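Local coordinates for ParB-C (Sulfolobus sp. NOB8H2, PDB 4RS7), which probably binds DNA through a histone-like fold as the C-terminal domain of ParB in the segregation machinery of the archaeal plasmid pNOB8, at residues 5-10 / 33-37. Numbering follows the deposited sequence.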
loop_
_atom_site.group_PDB
_atom_site.type_symbol
_atom_site.label_atom_id
_atom_site.label_comp_id
_atom_site.label_asym_id
_atom_site.label_seq_id
_atom_site.Cartn_x
_atom_site.Cartn_y
_atom_site.Cartn_z
ATOM N N SER A 5 17.245 3.707 -13.347
ATOM C CA SER A 5 16.596 3.870 -12.051
ATOM C C SER A 5 15.839 2.597 -11.696
ATOM O O SER A 5 15.931 2.102 -10.574
ATOM C CB SER A 5 15.643 5.064 -12.066
ATOM O OG SER A 5 16.356 6.283 -12.166
ATOM N N LEU A 6 15.104 2.070 -12.668
ATOM C CA LEU A 6 14.343 0.840 -12.478
ATOM C C LEU A 6 15.249 -0.316 -12.056
ATOM O O LEU A 6 14.936 -1.051 -11.118
ATOM C CB LEU A 6 13.594 0.476 -13.759
ATOM C CG LEU A 6 12.834 -0.851 -13.709
ATOM C CD1 LEU A 6 11.656 -0.752 -12.744
ATOM C CD2 LEU A 6 12.363 -1.259 -15.096
ATOM N N TYR A 7 16.374 -0.470 -12.748
ATOM C CA TYR A 7 17.295 -1.569 -12.467
ATOM C C TYR A 7 17.890 -1.485 -11.066
ATOM O O TYR A 7 18.091 -2.507 -10.410
ATOM C CB TYR A 7 18.404 -1.624 -13.516
ATOM C CG TYR A 7 17.911 -1.978 -14.900
ATOM C CD1 TYR A 7 18.610 -1.578 -16.031
ATOM C CD2 TYR A 7 16.746 -2.717 -15.076
ATOM C CE1 TYR A 7 18.164 -1.899 -17.298
ATOM C CE2 TYR A 7 16.292 -3.044 -16.341
ATOM C CZ TYR A 7 17.006 -2.630 -17.448
ATOM O OH TYR A 7 16.564 -2.950 -18.710
ATOM N N ARG A 8 18.183 -0.271 -10.607
ATOM C CA ARG A 8 18.691 -0.096 -9.251
ATOM C C ARG A 8 17.636 -0.481 -8.220
ATOM O O ARG A 8 17.948 -1.095 -7.196
ATOM C CB ARG A 8 19.170 1.341 -9.016
ATOM C CG ARG A 8 20.561 1.630 -9.575
ATOM C CD ARG A 8 21.066 2.999 -9.135
ATOM N NE ARG A 8 20.226 4.076 -9.648
ATOM C CZ ARG A 8 20.455 4.729 -10.783
ATOM N NH1 ARG A 8 21.507 4.418 -11.532
ATOM N NH2 ARG A 8 19.635 5.697 -11.171
ATOM N N ALA A 9 16.387 -0.122 -8.498
ATOM C CA ALA A 9 15.291 -0.403 -7.577
ATOM C C ALA A 9 14.836 -1.858 -7.653
ATOM O O ALA A 9 14.371 -2.416 -6.663
ATOM C CB ALA A 9 14.121 0.534 -7.840
HETATM N N MSE A 10 14.981 -2.470 -8.826
HETATM C CA MSE A 10 14.499 -3.829 -9.035
HETATM C C MSE A 10 15.562 -4.724 -9.677
HETATM O O MSE A 10 15.550 -4.940 -10.892
HETATM C CB MSE A 10 13.219 -3.818 -9.880
HETATM C CG MSE A 10 12.101 -2.949 -9.294
HETATM SE SE MSE A 10 10.360 -3.265 -10.111
HETATM C CE MSE A 10 10.154 -5.148 -9.609
ATOM N N ILE A 33 4.801 1.035 -14.831
ATOM C CA ILE A 33 4.004 0.430 -13.773
ATOM C C ILE A 33 4.628 0.684 -12.397
ATOM O O ILE A 33 3.922 0.992 -11.436
ATOM C CB ILE A 33 3.837 -1.089 -14.006
ATOM C CG1 ILE A 33 3.121 -1.349 -15.334
ATOM C CG2 ILE A 33 3.084 -1.724 -12.862
ATOM C CD1 ILE A 33 1.718 -0.776 -15.393
ATOM N N TRP A 34 5.951 0.547 -12.314
ATOM C CA TRP A 34 6.704 0.843 -11.094
ATOM C C TRP A 34 6.416 2.257 -10.609
ATOM O O TRP A 34 6.149 2.479 -9.426
ATOM C CB TRP A 34 8.207 0.672 -11.351
ATOM C CG TRP A 34 9.102 1.091 -10.217
ATOM C CD1 TRP A 34 9.034 0.676 -8.916
ATOM C CD2 TRP A 34 10.230 1.972 -10.296
ATOM N NE1 TRP A 34 10.037 1.262 -8.178
ATOM C CE2 TRP A 34 10.786 2.062 -9.005
ATOM C CE3 TRP A 34 10.819 2.704 -11.333
ATOM C CZ2 TRP A 34 11.899 2.852 -8.722
ATOM C CZ3 TRP A 34 11.928 3.487 -11.051
ATOM C CH2 TRP A 34 12.456 3.553 -9.755
ATOM N N ARG A 35 6.466 3.213 -11.534
ATOM C CA ARG A 35 6.169 4.606 -11.215
ATOM C C ARG A 35 4.704 4.795 -10.830
ATOM O O ARG A 35 4.397 5.472 -9.850
ATOM C CB ARG A 35 6.518 5.523 -12.395
ATOM C CG ARG A 35 8.004 5.649 -12.681
ATOM C CD ARG A 35 8.777 6.087 -11.450
ATOM N NE ARG A 35 10.145 6.466 -11.789
ATOM C CZ ARG A 35 11.127 6.621 -10.905
ATOM N NH1 ARG A 35 10.898 6.418 -9.614
ATOM N NH2 ARG A 35 12.342 6.971 -11.315
ATOM N N ASN A 36 3.801 4.200 -11.604
ATOM C CA ASN A 36 2.371 4.345 -11.351
ATOM C C ASN A 36 1.957 3.786 -9.993
ATOM O O ASN A 36 1.077 4.332 -9.319
ATOM C CB ASN A 36 1.547 3.682 -12.461
ATOM C CG ASN A 36 1.666 4.405 -13.796
ATOM O OD1 ASN A 36 2.188 5.520 -13.871
ATOM N ND2 ASN A 36 1.170 3.774 -14.854
HETATM N N MSE A 37 2.600 2.693 -9.597
HETATM C CA MSE A 37 2.304 2.030 -8.333
HETATM C C MSE A 37 2.519 2.962 -7.140
HETATM O O MSE A 37 1.793 2.891 -6.142
HETATM C CB MSE A 37 3.184 0.792 -8.182
HETATM C CG MSE A 37 2.624 -0.253 -7.259
HETATM SE SE MSE A 37 1.237 -1.292 -8.136
HETATM C CE MSE A 37 2.314 -2.770 -8.810
#
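Start at Ser5: its backbone O lies 3.9 Å from Trp34 CH2, and its CB sits 3.9 Å from Arg35 NH2. The polar groups have partners nearby, Ser5 OG being hydrogen-bonded to Ala1 O and Arg35 NE to Tyr31 OH. One residue on, the CA-to-CB bond of Leu6 runs sideways, yet the branch end swings in and brings CD1 to 3.8 Å from Trp34 CE3. A full turn after Ser5, Ala9 points its methyl at the indole, and at 3.3 Å from CB to Trp34 CZ2 this is the tightest touch between the segments, closer than usual carbon-carbon packing. Met10, a selenomethionine, leaves helical geometry after 5-9 and doubles as N-cap of helix 11-18; its SE makes an oblique Met-aromatic contact, 4.8 Å from the centroid of the five-membered ring of Trp34. One indole, then, bridges most of the gap between the axes of segments 5-9 and 33-37, 11.7 Å apart at closest approach and 71° apart in direction. This is helix-helix packing within an all-helical, histone-like fold: helix 2-9 lies across the long helix 24-50, with Leu6 also resting on Val30 and Tyr31. Trp34 and Met10 also belong to the dimer interface, where Met73 and Glu72, on helix 63-74 of the second subunit, pack on them and its Tyr77 OH hydrogen-bonds to Trp34 O.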